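NADPH-quinone reductase (Pediococcus pentosaceus ATCC 25745, PDB 3HA2) probably binds FMN and transfers electrons from NAD(P)H to quinones. Local coordinates at residues R54-E58 with Y160-N166. Coordinates in Å, arbitrary orientation, origin at the centre of the assembly. Residue numbers count along the deposited sequence, not the author numbering.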
ATOM      1  N   ARG A  54     -17.409 -10.632  -9.270  1.00 21.84           N
ATOM      2  CA  ARG A  54     -15.977 -10.483  -9.487  1.00 21.43           C
ATOM      3  C   ARG A  54     -15.640  -9.002  -9.364  1.00 20.97           C
ATOM      4  O   ARG A  54     -16.240  -8.164 -10.029  1.00 22.13           O
ATOM      5  CB  ARG A  54     -15.572 -11.003 -10.872  1.00 20.83           C
ATOM      6  CG  ARG A  54     -14.094 -10.824 -11.178  1.00 21.36           C
ATOM      7  CD  ARG A  54     -13.727 -11.467 -12.527  1.00 20.95           C
ATOM      8  NE  ARG A  54     -13.907 -12.916 -12.491  1.00 22.44           N
ATOM      9  CZ  ARG A  54     -13.874 -13.706 -13.562  1.00 26.27           C
ATOM     10  NH1 ARG A  54     -13.671 -13.194 -14.775  1.00 27.86           N
ATOM     11  NH2 ARG A  54     -14.063 -15.015 -13.420  1.00 25.15           N
ATOM     12  N   ILE A  55     -14.681  -8.703  -8.498  1.00 21.73           N
ATOM     13  CA  ILE A  55     -14.300  -7.340  -8.192  1.00 21.48           C
ATOM     14  C   ILE A  55     -12.873  -7.185  -8.682  1.00 21.66           C
ATOM     15  O   ILE A  55     -11.974  -7.907  -8.239  1.00 21.76           O
ATOM     16  CB  ILE A  55     -14.340  -7.033  -6.654  1.00 21.58           C
ATOM     17  CG1 ILE A  55     -15.592  -7.620  -5.940  1.00 21.03           C
ATOM     18  CG2 ILE A  55     -14.168  -5.531  -6.401  1.00 21.70           C
ATOM     19  CD1 ILE A  55     -16.959  -7.159  -6.474  1.00 21.29           C
ATOM     20  N   ILE A  56     -12.675  -6.257  -9.606  1.00 21.95           N
ATOM     21  CA  ILE A  56     -11.356  -6.012 -10.151  1.00 22.55           C
ATOM     22  C   ILE A  56     -10.879  -4.632  -9.721  1.00 22.51           C
ATOM     23  O   ILE A  56     -11.588  -3.639  -9.883  1.00 22.57           O
ATOM     24  CB  ILE A  56     -11.377  -6.148 -11.677  1.00 22.56           C
ATOM     25  CG1 ILE A  56     -11.564  -7.625 -12.053  1.00 23.01           C
ATOM     26  CG2 ILE A  56     -10.124  -5.545 -12.294  1.00 23.78           C
ATOM     27  CD1 ILE A  56     -11.959  -7.855 -13.510  1.00 24.50           C
ATOM     28  N   LEU A  57      -9.687  -4.571  -9.150  1.00 21.78           N
ATOM     29  CA  LEU A  57      -9.121  -3.271  -8.809  1.00 21.89           C
ATOM     30  C   LEU A  57      -8.117  -2.925  -9.880  1.00 21.59           C
ATOM     31  O   LEU A  57      -7.168  -3.680 -10.126  1.00 22.35           O
ATOM     32  CB  LEU A  57      -8.428  -3.309  -7.458  1.00 21.52           C
ATOM     33  CG  LEU A  57      -9.247  -3.917  -6.315  1.00 22.20           C
ATOM     34  CD1 LEU A  57      -8.390  -3.837  -5.032  1.00 22.13           C
ATOM     35  CD2 LEU A  57     -10.614  -3.255  -6.128  1.00 24.07           C
ATOM     36  N   GLU A  58      -8.338  -1.777 -10.508  1.00 21.30           N
ATOM     37  CA  GLU A  58      -7.582  -1.358 -11.689  1.00 21.70           C
ATOM     38  C   GLU A  58      -6.847  -0.044 -11.390  1.00 22.84           C
ATOM     39  O   GLU A  58      -7.471   1.027 -11.203  1.00 22.62           O
ATOM     40  CB  GLU A  58      -8.549  -1.196 -12.869  1.00 21.69           C
ATOM     41  CG  GLU A  58      -7.898  -0.753 -14.155  1.00 23.54           C
ATOM     42  CD  GLU A  58      -8.736  -1.054 -15.369  1.00 24.71           C
ATOM     43  OE1 GLU A  58      -9.494  -2.056 -15.364  1.00 26.70           O
ATOM     44  OE2 GLU A  58      -8.621  -0.284 -16.345  1.00 26.23           O
ATOM     45  N   TYR A 160      -7.665  -8.687 -21.251  1.00 25.75           N
ATOM     46  CA  TYR A 160      -8.427  -7.854 -20.313  1.00 25.68           C
ATOM     47  C   TYR A 160      -9.929  -8.156 -20.351  1.00 25.68           C
ATOM     48  O   TYR A 160     -10.575  -8.313 -19.303  1.00 25.39           O
ATOM     49  CB  TYR A 160      -8.151  -6.380 -20.624  1.00 25.74           C
ATOM     50  CG  TYR A 160      -8.916  -5.390 -19.763  1.00 26.04           C
ATOM     51  CD1 TYR A 160      -8.609  -5.226 -18.409  1.00 26.37           C
ATOM     52  CD2 TYR A 160      -9.935  -4.607 -20.315  1.00 27.29           C
ATOM     53  CE1 TYR A 160      -9.312  -4.303 -17.618  1.00 24.53           C
ATOM     54  CE2 TYR A 160     -10.645  -3.685 -19.535  1.00 26.50           C
ATOM     55  CZ  TYR A 160     -10.328  -3.540 -18.193  1.00 24.86           C
ATOM     56  OH  TYR A 160     -11.007  -2.607 -17.434  1.00 24.93           O
ATOM     57  N   GLN A 161     -10.472  -8.284 -21.563  1.00 25.38           N
ATOM     58  CA  GLN A 161     -11.872  -8.677 -21.746  1.00 25.29           C
ATOM     59  C   GLN A 161     -12.177 -10.027 -21.100  1.00 24.94           C
ATOM     60  O   GLN A 161     -13.192 -10.175 -20.425  1.00 24.94           O
ATOM     61  CB  GLN A 161     -12.239  -8.733 -23.232  1.00 24.89           C
ATOM     62  CG  GLN A 161     -12.329  -7.387 -23.902  1.00 25.97           C
ATOM     63  CD  GLN A 161     -12.532  -7.515 -25.404  1.00 27.44           C
ATOM     64  OE1 GLN A 161     -12.178  -8.538 -26.007  1.00 26.17           O
ATOM     65  NE2 GLN A 161     -13.097  -6.475 -26.018  1.00 26.93           N
ATOM     66  N   GLN A 162     -11.299 -11.003 -21.310  1.00 25.36           N
ATOM     67  CA  GLN A 162     -11.434 -12.325 -20.688  1.00 26.08           C
ATOM     68  C   GLN A 162     -11.350 -12.234 -19.169  1.00 26.31           C
ATOM     69  O   GLN A 162     -12.130 -12.869 -18.447  1.00 26.50           O
ATOM     70  CB  GLN A 162     -10.342 -13.261 -21.203  1.00 26.44           C
ATOM     71  CG  GLN A 162     -10.488 -13.592 -22.690  1.00 30.06           C
ATOM     72  CD  GLN A 162     -11.834 -14.224 -22.981  1.00 35.28           C
ATOM     73  OE1 GLN A 162     -12.144 -15.310 -22.478  1.00 38.64           O
ATOM     74  NE2 GLN A 162     -12.652 -13.540 -23.780  1.00 37.67           N
ATOM     75  N   TYR A 163     -10.410 -11.416 -18.704  1.00 25.92           N
ATOM     76  CA  TYR A 163     -10.188 -11.204 -17.272  1.00 26.20           C
ATOM     77  C   TYR A 163     -11.460 -10.693 -16.598  1.00 26.83           C
ATOM     78  O   TYR A 163     -11.821 -11.146 -15.518  1.00 26.82           O
ATOM     79  CB  TYR A 163      -9.014 -10.242 -17.061  1.00 25.16           C
ATOM     80  CG  TYR A 163      -8.414 -10.292 -15.660  1.00 24.48           C
ATOM     81  CD1 TYR A 163      -7.712 -11.421 -15.222  1.00 24.78           C
ATOM     82  CD2 TYR A 163      -8.549  -9.208 -14.775  1.00 24.66           C
ATOM     83  CE1 TYR A 163      -7.152 -11.476 -13.927  1.00 24.38           C
ATOM     84  CE2 TYR A 163      -7.983  -9.255 -13.479  1.00 22.64           C
ATOM     85  CZ  TYR A 163      -7.292 -10.392 -13.076  1.00 23.63           C
ATOM     86  OH  TYR A 163      -6.751 -10.444 -11.802  1.00 22.25           O
ATOM     87  N   ALA A 164     -12.156  -9.778 -17.272  1.00 27.61           N
ATOM     88  CA  ALA A 164     -13.388  -9.190 -16.768  1.00 29.24           C
ATOM     89  C   ALA A 164     -14.631 -10.070 -16.921  1.00 30.52           C
ATOM     90  O   ALA A 164     -15.599  -9.889 -16.191  1.00 30.80           O
ATOM     91  CB  ALA A 164     -13.627  -7.826 -17.433  1.00 29.14           C
ATOM     92  N   THR A 165     -14.629 -11.009 -17.867  1.00 32.27           N
ATOM     93  CA  THR A 165     -15.884 -11.697 -18.222  1.00 33.95           C
ATOM     94  C   THR A 165     -15.819 -13.221 -18.233  1.00 35.62           C
ATOM     95  O   THR A 165     -16.844 -13.882 -18.049  1.00 35.61           O
ATOM     96  CB  THR A 165     -16.419 -11.267 -19.614  1.00 34.04           C
ATOM     97  OG1 THR A 165     -15.515 -11.723 -20.630  1.00 34.19           O
ATOM     98  CG2 THR A 165     -16.571  -9.763 -19.720  1.00 34.03           C
ATOM     99  N   ASN A 166     -14.641 -13.781 -18.505  1.00 37.46           N
ATOM    100  CA  ASN A 166     -14.513 -15.234 -18.569  1.00 39.80           C
ATOM    101  C   ASN A 166     -14.909 -15.829 -17.229  1.00 40.90           C
ATOM    102  O   ASN A 166     -14.211 -15.662 -16.216  1.00 40.81           O
ATOM    103  CB  ASN A 166     -13.107 -15.674 -18.985  1.00 40.08           C
ATOM    104  CG  ASN A 166     -12.934 -17.180 -18.944  1.00 41.91           C
ATOM    105  OD1 ASN A 166     -13.555 -17.911 -19.717  1.00 44.50           O
ATOM    106  ND2 ASN A 166     -12.080 -17.654 -18.041  1.00 44.49           N
TER
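In this N-terminal, flavodoxin-like part of the protein, the last helix, 150-165, packs on one face of the parallel sheet, against its central strand 54-60; the axes of residues 54-58 and 160-165 approach to 9.7 Å and run at 139°, roughly antiparallel. Alternation along the strand turns Arg54, Ile56 and Glu58 toward the helix. Tyr160 comes first: its CB leaves sideways, yet the long side chain carries its OH across to donate a hydrogen bond to Glu58 OE1 (2.6 Å), giving the buried carboxylate a polar partner, while Phe21 meets the ring edge-to-face. Tyr163 offers its ring to Ile56, CD2 to CD1 3.9 Å, and its OH is hydrogen-bonded to Pro138 O and Ile97 N. Ala164 turns its CB away, so Ile56 CD1 meets the backbone, 3.8 Å from Ala164 CA. At Asn166 the helix has ended, and the partly negative carbonyls there suit a guanidinium. Arg54, whose NE forms a salt bridge with Glu94, bonds weakly to Tyr163 O through NH1, and both NH1 and NH2 donate to Asn166 O, each at 2.9 Å.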